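Local coordinates for protein NAD nucleotidase (Haemophilus influenzae, PDB 3ZTV) that degrades NAD to adenosine and nicotinamide riboside in the periplasm, acting as a zinc-dependent NAD pyrophosphatase and 5'-nucleotidase with its highest activity on AMP, at residues L404-A409 / Q448-A453; M454-V459 / T463-Y468; Y509-N514 / K525-L530. One frame throughout, in Å; residues are numbered along the deposited sequence.

Contact 1. Residues L404-A409 / Q448-A453; sequences LTIQNA and QVLEDA. With ADN (adenosine), chain D.
I406 and V449 meet tip to tip where strand 404-408, inside the mixed sheet of the 5'-nucleotidase C-terminal domain, is covered by helix 443-460. The packed part is small and wholly apolar. I406 CD1 lies 4.1 Å from V449 CG1 and 4.0 Å from L450 CD2, so a single methyl touches two consecutive helix side chains. I406 gets there by an extended chain, with CG1 anti to its carbonyl carbon (chi1 -62°) and CD1 carried straight on (chi2 170°); L450 instead slants across the isoleucine and offers one branch. The backbones stay well apart, 8.7 Å between the CA atoms of I406 and L450, and about 98 Å² is buried in all.

Toward the outer side of the helix the chemistry turns polar. Q448, partly exposed, donates from NE2 to D452 OD1 at 3.0 Å one helical turn on, and the carboxylate oxygen is met from above its plane. The other oxygen, OD2, is bonded to T526 OG1, which ties helix 443-460 to helix 525-530.

At the far end of the strand the adenosine pocket begins. N408 OD1 accepts from N514 ND2, which should help fix the rotation of the amide and so aim its NH2 group at the nucleoside. N408 ND2 also has weak hydrogen bonds to D522 OD2 and G464 O. N408 ND2 reaches the ribose O2' in a weak, bent bond, but points almost exactly at the adenine, donating to N3 at 3.1 Å with an N-H...N angle of 179°.

Contact 2. Residues M454-V459 / T463-Y468; sequences MQFALV and TGAFPY. With ADN (adenosine), chain D.
A tight reversal at the edge of the adenosine pocket joins the last turns of helix 443-460 to a 3-10 turn, 463-465, that leads into strand 467-470. A457 faces the returning chain squarely: its CB sits 3.6 Å from F466 N and 3.9 Å from F466 CB, at the edge of the F466 ring. On one flank the A465 methyl lies near the plane of the F456 ring, at its edge, with CB 3.7 Å from F456 CD2. T463 directs its side chain largely outward, yet CG2 still comes within 3.6 Å of A457 O; its OG1 is bonded to R373 NH1, an arginine that probably binds substrate.

On the other flank M454 CG rests 4.0 Å from both F466 CE2 and P467 CD. With its chain extended at chi2 (-171°), M454 brings SD into an oblique Met-aromatic contact with F466, 5.2 Å from the ring centroid. P467 CD lies over one face of the same ring, offset toward the rim.

G464 brings bare backbone to the ligand, its O 3.3 Å from ribose O2'. Beyond these residues, F569 of strand 567-570 meets F466 edge-to-face, Y474 and A476 of strand 472-477 back M454, and backbone bonds from F466 and Y468 to A409 and Q407 dock the returning chain beside strand 404-408.

Contact 3. Residues Y509-N514 / K525-L530; sequences YLVGTN and KTFGKL
F527 drives its ring against T513 and V511, joining the short helix 525-530 to strand 508-514 of the mixed sheet in the 5'-nucleotidase C-terminal domain. The threonine makes the closer approach: T513 CG2 and F527 CE2 are 3.7 Å apart, and the methyl meets the ring obliquely. Two residues earlier, V511 CG1 touches more loosely, 4.4 Å from F527 CZ. T513 and F527 come from opposite directions, so the ring spans much of the gap between helix and strand, whose nearest CA atoms, those of T513 and F527, are 9.4 Å apart. A chi1 of -75° keeps CG of F527 beside its own backbone N and directs the ring at the sheet.

Around this pair, V449 of helix 443-460 packs against F527. Backbone bonds from G512 to L404 and I406 lock strand 508-514 beside strand 404-408, and at the strand's end N514 caps the helix that follows, OD1 accepting from V517 N, while its ND2 is bonded to Q407 OE1. T513 keeps OG1 anti to its backbone N (chi1 -169°); this hydroxyl is hydrogen-bonded to I406 O, which positions the threonine, and also lies 3.7 Å from F527 CE2.

Overall arrangement
All three contacts are largely buried and gather on one five-stranded sheet of the 5'-nucleotidase C-terminal domain. Contacts 1 and 3 are both small helix-on-strand links, made to the neighbouring strands 404-408 and 508-514; their centres are about 8 Å apart. Contact 1 is methyl against methyl, while contact 3 sets one phenyl ring against a threonine and a valine. Contact 2 continues along the helix used by contact 1 and buries about 344 Å², roughly three times as much as either, adding methionine sulfur and proline to aromatic rings; some of its residues are partly exposed. Contacts 1 and 2 both reach adenosine, one through a side-chain amide and the other through backbone, whereas contact 3 stands back from it.

Contact 1. Residues L404-A409 / Q448-A453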
loop_
_atom_site.group_PDB
_atom_site.type_symbol
_atom_site.label_atom_id
_atom_site.label_comp_id
_atom_site.label_asym_id
_atom_site.label_seq_id
_atom_site.Cartn_x
_atom_site.Cartn_y
_atom_site.Cartn_z
ATOM N N LEU A 404 12.266 -9.090 24.570
ATOM C CA LEU A 404 12.915 -9.952 25.546
ATOM C C LEU A 404 13.218 -11.283 24.892
ATOM O O LEU A 404 12.561 -11.674 23.924
ATOM C CB LEU A 404 12.017 -10.140 26.776
ATOM C CG LEU A 404 10.668 -10.825 26.551
ATOM C CD1 LEU A 404 10.743 -12.301 26.944
ATOM C CD2 LEU A 404 9.532 -10.112 27.300
ATOM N N THR A 405 14.232 -11.969 25.406
ATOM C CA THR A 405 14.520 -13.321 24.950
ATOM C C THR A 405 14.600 -14.272 26.135
ATOM O O THR A 405 14.911 -13.855 27.254
ATOM C CB THR A 405 15.841 -13.399 24.175
ATOM O OG1 THR A 405 16.896 -12.905 25.003
ATOM C CG2 THR A 405 15.767 -12.588 22.889
ATOM N N ILE A 406 14.321 -15.545 25.882
ATOM C CA ILE A 406 14.366 -16.585 26.907
ATOM C C ILE A 406 15.152 -17.775 26.375
ATOM O O ILE A 406 14.887 -18.247 25.266
ATOM C CB ILE A 406 12.951 -17.038 27.305
ATOM C CG1 ILE A 406 12.176 -15.861 27.909
ATOM C CG2 ILE A 406 13.012 -18.228 28.253
ATOM C CD1 ILE A 406 10.697 -16.129 28.105
ATOM N N GLN A 407 16.118 -18.246 27.164
ATOM C CA GLN A 407 16.983 -19.377 26.799
ATOM C C GLN A 407 16.959 -20.405 27.926
ATOM O O GLN A 407 16.968 -20.048 29.107
ATOM C CB GLN A 407 18.422 -18.892 26.537
ATOM C CG GLN A 407 19.455 -19.995 26.259
ATOM C CD GLN A 407 19.305 -20.649 24.888
ATOM O OE1 GLN A 407 18.447 -20.283 24.095
ATOM N NE2 GLN A 407 20.156 -21.629 24.613
ATOM N N ASN A 408 16.920 -21.686 27.571
ATOM C CA ASN A 408 16.952 -22.761 28.565
ATOM C C ASN A 408 18.387 -23.106 28.978
ATOM O O ASN A 408 19.284 -23.168 28.136
ATOM C CB ASN A 408 16.237 -24.011 28.035
ATOM C CG ASN A 408 16.927 -24.610 26.822
ATOM O OD1 ASN A 408 17.126 -23.941 25.808
ATOM N ND2 ASN A 408 17.310 -25.878 26.932
ATOM N N ALA A 409 18.596 -23.341 30.274
ATOM C CA ALA A 409 19.929 -23.598 30.829
ATOM C C ALA A 409 20.631 -24.817 30.222
ATOM O O ALA A 409 21.857 -24.869 30.176
ATOM C CB ALA A 409 19.854 -23.733 32.355
ATOM N N GLN A 448 3.373 -17.346 31.998
ATOM C CA GLN A 448 3.037 -18.762 31.955
ATOM C C GLN A 448 4.175 -19.635 31.419
ATOM O O GLN A 448 4.423 -20.719 31.934
ATOM C CB GLN A 448 1.755 -19.009 31.157
ATOM C CG GLN A 448 1.238 -20.423 31.317
ATOM C CD GLN A 448 0.918 -20.763 32.764
ATOM O OE1 GLN A 448 0.061 -20.133 33.388
ATOM N NE2 GLN A 448 1.608 -21.763 33.304
ATOM N N VAL A 449 4.875 -19.177 30.386
ATOM C CA VAL A 449 5.953 -20.007 29.857
ATOM C C VAL A 449 7.104 -20.142 30.863
ATOM O O VAL A 449 7.717 -21.205 30.956
ATOM C CB VAL A 449 6.445 -19.565 28.449
ATOM C CG1 VAL A 449 7.294 -18.320 28.525
ATOM C CG2 VAL A 449 7.221 -20.699 27.779
ATOM N N LEU A 450 7.382 -19.086 31.630
ATOM C CA LEU A 450 8.374 -19.174 32.707
ATOM C C LEU A 450 7.922 -20.179 33.760
ATOM O O LEU A 450 8.721 -20.979 34.251
ATOM C CB LEU A 450 8.620 -17.812 33.361
ATOM C CG LEU A 450 9.252 -16.742 32.466
ATOM C CD1 LEU A 450 9.347 -15.405 33.198
ATOM C CD2 LEU A 450 10.624 -17.189 31.971
ATOM N N GLU A 451 6.637 -20.142 34.099
ATOM C CA GLU A 451 6.093 -21.105 35.054
ATOM C C GLU A 451 6.236 -22.535 34.517
ATOM O O GLU A 451 6.629 -23.455 35.245
ATOM C CB GLU A 451 4.629 -20.788 35.378
ATOM C CG GLU A 451 4.384 -19.442 36.082
ATOM C CD GLU A 451 4.614 -19.477 37.594
ATOM O OE1 GLU A 451 4.876 -20.566 38.152
ATOM O OE2 GLU A 451 4.504 -18.397 38.225
ATOM N N ASP A 452 5.915 -22.719 33.238
ATOM C CA ASP A 452 6.036 -24.031 32.600
ATOM C C ASP A 452 7.466 -24.554 32.695
ATOM O O ASP A 452 7.703 -25.706 33.083
ATOM C CB ASP A 452 5.652 -23.958 31.115
ATOM C CG ASP A 452 4.200 -23.554 30.883
ATOM O OD1 ASP A 452 3.348 -23.731 31.778
ATOM O OD2 ASP A 452 3.903 -23.069 29.768
ATOM N N ALA A 453 8.420 -23.707 32.322
ATOM C CA ALA A 453 9.816 -24.117 32.277
ATOM C C ALA A 453 10.343 -24.492 33.660
ATOM O O ALA A 453 11.022 -25.510 33.816
ATOM C CB ALA A 453 10.663 -23.033 31.645
HETATM O "O5'" ADN D . 20.380 -33.576 27.736
HETATM C "C5'" ADN D . 19.067 -33.152 27.364
HETATM C "C4'" ADN D . 18.919 -31.672 27.692
HETATM O "O4'" ADN D . 19.762 -30.891 26.839
HETATM C "C3'" ADN D . 17.510 -31.155 27.475
HETATM O "O3'" ADN D . 16.723 -31.279 28.664
HETATM C "C2'" ADN D . 17.731 -29.700 27.106
HETATM O "O2'" ADN D . 17.790 -28.876 28.277
HETATM C "C1'" ADN D . 19.097 -29.689 26.447
HETATM N N9 ADN D . 18.932 -29.677 24.977
HETATM C C8 ADN D . 18.872 -30.740 24.149
HETATM N N7 ADN D . 18.717 -30.338 22.858
HETATM C C5 ADN D . 18.671 -28.986 22.855
HETATM C C6 ADN D . 18.531 -27.906 21.852
HETATM N N6 ADN D . 18.390 -28.165 20.532
HETATM N N1 ADN D . 18.542 -26.634 22.297
HETATM C C2 ADN D . 18.679 -26.329 23.600
HETATM N N3 ADN D . 18.811 -27.253 24.562
HETATM C C4 ADN D . 18.820 -28.568 24.253
#

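Contact 2. Residues M454-V459 / T463-Y468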
loop_
_atom_site.group_PDB
_atom_site.type_symbol
_atom_site.label_atom_id
_atom_site.label_comp_id
_atom_site.label_asym_id
_atom_site.label_seq_id
_atom_site.Cartn_x
_atom_site.Cartn_y
_atom_site.Cartn_z
ATOM N N MET A 454 10.028 -23.677 34.663
ATOM C CA MET A 454 10.427 -23.976 36.041
ATOM C C MET A 454 9.815 -25.279 36.553
ATOM O O MET A 454 10.484 -26.063 37.238
ATOM C CB MET A 454 10.079 -22.817 36.981
ATOM C CG MET A 454 10.976 -21.607 36.805
ATOM S SD MET A 454 10.733 -20.362 38.094
ATOM C CE MET A 454 9.125 -19.712 37.629
ATOM N N GLN A 455 8.549 -25.513 36.225
ATOM C CA GLN A 455 7.885 -26.752 36.629
ATOM C C GLN A 455 8.587 -27.992 36.062
ATOM O O GLN A 455 8.769 -28.991 36.765
ATOM C CB GLN A 455 6.410 -26.729 36.220
ATOM C CG GLN A 455 5.673 -28.053 36.418
ATOM C CD GLN A 455 5.507 -28.443 37.881
ATOM O OE1 GLN A 455 5.676 -27.623 38.783
ATOM N NE2 GLN A 455 5.169 -29.708 38.119
ATOM N N PHE A 456 8.978 -27.933 34.792
ATOM C CA PHE A 456 9.685 -29.046 34.157
ATOM C C PHE A 456 11.065 -29.219 34.791
ATOM O O PHE A 456 11.484 -30.336 35.091
ATOM C CB PHE A 456 9.806 -28.811 32.644
ATOM C CG PHE A 456 10.120 -30.057 31.847
ATOM C CD1 PHE A 456 9.118 -30.955 31.519
ATOM C CD2 PHE A 456 11.405 -30.306 31.397
ATOM C CE1 PHE A 456 9.398 -32.091 30.775
ATOM C CE2 PHE A 456 11.688 -31.441 30.653
ATOM C CZ PHE A 456 10.681 -32.329 30.344
ATOM N N ALA A 457 11.766 -28.111 35.010
ATOM C CA ALA A 457 13.120 -28.155 35.570
ATOM C C ALA A 457 13.162 -28.717 36.989
ATOM O O ALA A 457 14.096 -29.427 37.356
ATOM C CB ALA A 457 13.752 -26.762 35.547
ATOM N N LEU A 458 12.151 -28.383 37.783
ATOM C CA LEU A 458 12.166 -28.675 39.211
ATOM C C LEU A 458 11.440 -29.962 39.571
ATOM O O LEU A 458 11.753 -30.589 40.586
ATOM C CB LEU A 458 11.545 -27.510 39.985
ATOM C CG LEU A 458 12.311 -26.186 39.933
ATOM C CD1 LEU A 458 11.414 -25.038 40.365
ATOM C CD2 LEU A 458 13.567 -26.253 40.794
ATOM N N VAL A 459 10.473 -30.360 38.751
ATOM C CA VAL A 459 9.618 -31.492 39.103
ATOM C C VAL A 459 9.468 -32.549 38.012
ATOM O O VAL A 459 9.800 -33.714 38.226
ATOM C CB VAL A 459 8.208 -31.018 39.531
ATOM C CG1 VAL A 459 7.327 -32.215 39.890
ATOM C CG2 VAL A 459 8.299 -30.047 40.699
ATOM N N THR A 463 16.490 -30.668 34.384
ATOM C CA THR A 463 16.869 -29.377 34.953
ATOM C C THR A 463 17.299 -28.403 33.864
ATOM O O THR A 463 17.353 -27.194 34.091
ATOM C CB THR A 463 18.015 -29.522 35.969
ATOM O OG1 THR A 463 19.102 -30.228 35.357
ATOM C CG2 THR A 463 17.547 -30.279 37.203
ATOM N N GLY A 464 17.601 -28.928 32.680
ATOM C CA GLY A 464 18.022 -28.094 31.567
ATOM C C GLY A 464 16.947 -27.143 31.065
ATOM O O GLY A 464 17.233 -26.244 30.272
ATOM N N ALA A 465 15.710 -27.335 31.517
ATOM C CA ALA A 465 14.611 -26.454 31.120
ATOM C C ALA A 465 14.643 -25.093 31.819
ATOM O O ALA A 465 13.951 -24.164 31.400
ATOM C CB ALA A 465 13.270 -27.133 31.367
ATOM N N PHE A 466 15.422 -24.965 32.886
ATOM C CA PHE A 466 15.340 -23.758 33.703
ATOM C C PHE A 466 15.638 -22.510 32.868
ATOM O O PHE A 466 16.670 -22.445 32.204
ATOM C CB PHE A 466 16.261 -23.841 34.919
ATOM C CG PHE A 466 15.886 -22.879 36.002
ATOM C CD1 PHE A 466 16.341 -21.571 35.973
ATOM C CD2 PHE A 466 15.045 -23.278 37.033
ATOM C CE1 PHE A 466 15.978 -20.672 36.962
ATOM C CE2 PHE A 466 14.676 -22.383 38.024
ATOM C CZ PHE A 466 15.148 -21.077 37.985
ATOM N N PRO A 467 14.736 -21.506 32.904
ATOM C CA PRO A 467 14.817 -20.366 31.984
ATOM C C PRO A 467 15.592 -19.160 32.512
ATOM O O PRO A 467 15.477 -18.802 33.688
ATOM C CB PRO A 467 13.349 -19.983 31.804
ATOM C CG PRO A 467 12.755 -20.248 33.155
ATOM C CD PRO A 467 13.478 -21.486 33.677
ATOM N N TYR A 468 16.369 -18.546 31.631
ATOM C CA TYR A 468 17.043 -17.282 31.915
ATOM C C TYR A 468 16.792 -16.372 30.725
ATOM O O TYR A 468 16.684 -16.848 29.591
ATOM C CB TYR A 468 18.552 -17.478 32.087
ATOM C CG TYR A 468 18.957 -18.329 33.274
ATOM C CD1 TYR A 468 18.880 -19.718 33.222
ATOM C CD2 TYR A 468 19.429 -17.743 34.444
ATOM C CE1 TYR A 468 19.259 -20.498 34.305
ATOM C CE2 TYR A 468 19.807 -18.520 35.534
ATOM C CZ TYR A 468 19.720 -19.895 35.458
ATOM O OH TYR A 468 20.098 -20.685 36.529
HETATM O "O5'" ADN D . 20.380 -33.576 27.736
HETATM C "C5'" ADN D . 19.067 -33.152 27.364
HETATM C "C4'" ADN D . 18.919 -31.672 27.692
HETATM O "O4'" ADN D . 19.762 -30.891 26.839
HETATM C "C3'" ADN D . 17.510 -31.155 27.475
HETATM O "O3'" ADN D . 16.723 -31.279 28.664
HETATM C "C2'" ADN D . 17.731 -29.700 27.106
HETATM O "O2'" ADN D . 17.790 -28.876 28.277
HETATM C "C1'" ADN D . 19.097 -29.689 26.447
HETATM N N9 ADN D . 18.932 -29.677 24.977
HETATM C C8 ADN D . 18.872 -30.740 24.149
HETATM N N7 ADN D . 18.717 -30.338 22.858
HETATM C C5 ADN D . 18.671 -28.986 22.855
HETATM C C6 ADN D . 18.531 -27.906 21.852
HETATM N N6 ADN D . 18.390 -28.165 20.532
HETATM N N1 ADN D . 18.542 -26.634 22.297
HETATM C C2 ADN D . 18.679 -26.329 23.600
HETATM N N3 ADN D . 18.811 -27.253 24.562
HETATM C C4 ADN D . 18.820 -28.568 24.253
#

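Contact 3. Residues Y509-N514 / K525-L530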
loop_
_atom_site.group_PDB
_atom_site.type_symbol
_atom_site.label_atom_id
_atom_site.label_comp_id
_atom_site.label_asym_id
_atom_site.label_seq_id
_atom_site.Cartn_x
_atom_site.Cartn_y
_atom_site.Cartn_z
ATOM N N TYR A 509 4.174 -8.561 23.647
ATOM C CA TYR A 509 5.622 -8.445 23.512
ATOM C C TYR A 509 6.134 -9.282 22.347
ATOM O O TYR A 509 5.591 -10.347 22.064
ATOM C CB TYR A 509 6.307 -8.924 24.797
ATOM C CG TYR A 509 5.988 -8.075 26.007
ATOM C CD1 TYR A 509 4.899 -8.369 26.819
ATOM C CD2 TYR A 509 6.776 -6.986 26.340
ATOM C CE1 TYR A 509 4.601 -7.588 27.923
ATOM C CE2 TYR A 509 6.484 -6.200 27.441
ATOM C CZ TYR A 509 5.400 -6.509 28.228
ATOM O OH TYR A 509 5.113 -5.719 29.327
ATOM N N LEU A 510 7.183 -8.803 21.684
ATOM C CA LEU A 510 7.897 -9.649 20.732
ATOM C C LEU A 510 8.976 -10.396 21.499
ATOM O O LEU A 510 9.902 -9.786 22.047
ATOM C CB LEU A 510 8.496 -8.847 19.578
ATOM C CG LEU A 510 9.142 -9.690 18.469
ATOM C CD1 LEU A 510 8.115 -10.554 17.773
ATOM C CD2 LEU A 510 9.834 -8.791 17.466
ATOM N N VAL A 511 8.822 -11.714 21.540
ATOM C CA VAL A 511 9.647 -12.583 22.365
ATOM C C VAL A 511 10.494 -13.492 21.484
ATOM O O VAL A 511 9.974 -14.144 20.570
ATOM C CB VAL A 511 8.760 -13.446 23.283
ATOM C CG1 VAL A 511 9.592 -14.474 24.034
ATOM C CG2 VAL A 511 7.963 -12.552 24.248
ATOM N N GLY A 512 11.798 -13.524 21.748
ATOM C CA GLY A 512 12.690 -14.420 21.029
ATOM C C GLY A 512 13.136 -15.583 21.892
ATOM O O GLY A 512 13.375 -15.429 23.094
ATOM N N THR A 513 13.264 -16.757 21.283
ATOM C CA THR A 513 13.760 -17.933 21.989
ATOM C C THR A 513 14.461 -18.831 20.965
ATOM O O THR A 513 14.571 -18.449 19.801
ATOM C CB THR A 513 12.622 -18.645 22.732
ATOM O OG1 THR A 513 13.162 -19.627 23.619
ATOM C CG2 THR A 513 11.671 -19.310 21.759
ATOM N N ASN A 514 14.959 -19.991 21.378
ATOM C CA ASN A 514 15.580 -20.885 20.407
ATOM C C ASN A 514 14.525 -21.811 19.796
ATOM O O ASN A 514 13.472 -22.040 20.385
ATOM C CB ASN A 514 16.766 -21.663 21.000
ATOM C CG ASN A 514 16.345 -22.661 22.046
ATOM O OD1 ASN A 514 15.611 -23.602 21.756
ATOM N ND2 ASN A 514 16.818 -22.469 23.275
ATOM N N LYS A 525 5.431 -25.670 27.576
ATOM C CA LYS A 525 4.075 -25.919 27.086
ATOM C C LYS A 525 3.473 -24.736 26.337
ATOM O O LYS A 525 2.887 -24.905 25.263
ATOM C CB LYS A 525 3.150 -26.343 28.236
ATOM C CG LYS A 525 3.500 -27.695 28.841
ATOM C CD LYS A 525 2.530 -28.088 29.946
ATOM C CE LYS A 525 2.921 -29.419 30.574
ATOM N NZ LYS A 525 2.145 -29.702 31.812
ATOM N N THR A 526 3.615 -23.540 26.895
ATOM C CA THR A 526 3.028 -22.351 26.292
ATOM C C THR A 526 3.539 -22.113 24.868
ATOM O O THR A 526 2.749 -21.806 23.976
ATOM C CB THR A 526 3.222 -21.094 27.179
ATOM O OG1 THR A 526 2.417 -21.214 28.363
ATOM C CG2 THR A 526 2.821 -19.841 26.434
ATOM N N PHE A 527 4.845 -22.250 24.647
ATOM C CA PHE A 527 5.392 -22.107 23.294
ATOM C C PHE A 527 4.813 -23.177 22.366
ATOM O O PHE A 527 4.527 -22.913 21.198
ATOM C CB PHE A 527 6.921 -22.209 23.284
ATOM C CG PHE A 527 7.636 -20.980 23.799
ATOM C CD1 PHE A 527 7.037 -19.729 23.785
ATOM C CD2 PHE A 527 8.934 -21.086 24.277
ATOM C CE1 PHE A 527 7.722 -18.610 24.255
ATOM C CE2 PHE A 527 9.620 -19.980 24.742
ATOM C CZ PHE A 527 9.015 -18.739 24.732
ATOM N N GLY A 528 4.663 -24.391 22.886
ATOM C CA GLY A 528 4.085 -25.481 22.120
ATOM C C GLY A 528 2.694 -25.166 21.604
ATOM O O GLY A 528 2.319 -25.575 20.505
ATOM N N LYS A 529 1.924 -24.430 22.398
ATOM C CA LYS A 529 0.566 -24.059 22.012
ATOM C C LYS A 529 0.527 -22.880 21.037
ATOM O O LYS A 529 -0.397 -22.769 20.225
ATOM C CB LYS A 529 -0.291 -23.773 23.247
ATOM C CG LYS A 529 -0.609 -25.024 24.055
ATOM C CD LYS A 529 -1.317 -24.694 25.359
ATOM C CE LYS A 529 -1.333 -25.902 26.286
ATOM N NZ LYS A 529 -1.912 -25.584 27.624
ATOM N N LEU A 530 1.523 -22.001 21.110
ATOM C CA LEU A 530 1.583 -20.861 20.200
ATOM C C LEU A 530 2.030 -21.295 18.807
ATOM O O LEU A 530 1.677 -20.666 17.810
ATOM C CB LEU A 530 2.533 -19.780 20.723
ATOM C CG LEU A 530 2.383 -19.298 22.167
ATOM C CD1 LEU A 530 3.240 -18.069 22.391
ATOM C CD2 LEU A 530 0.933 -19.005 22.514
#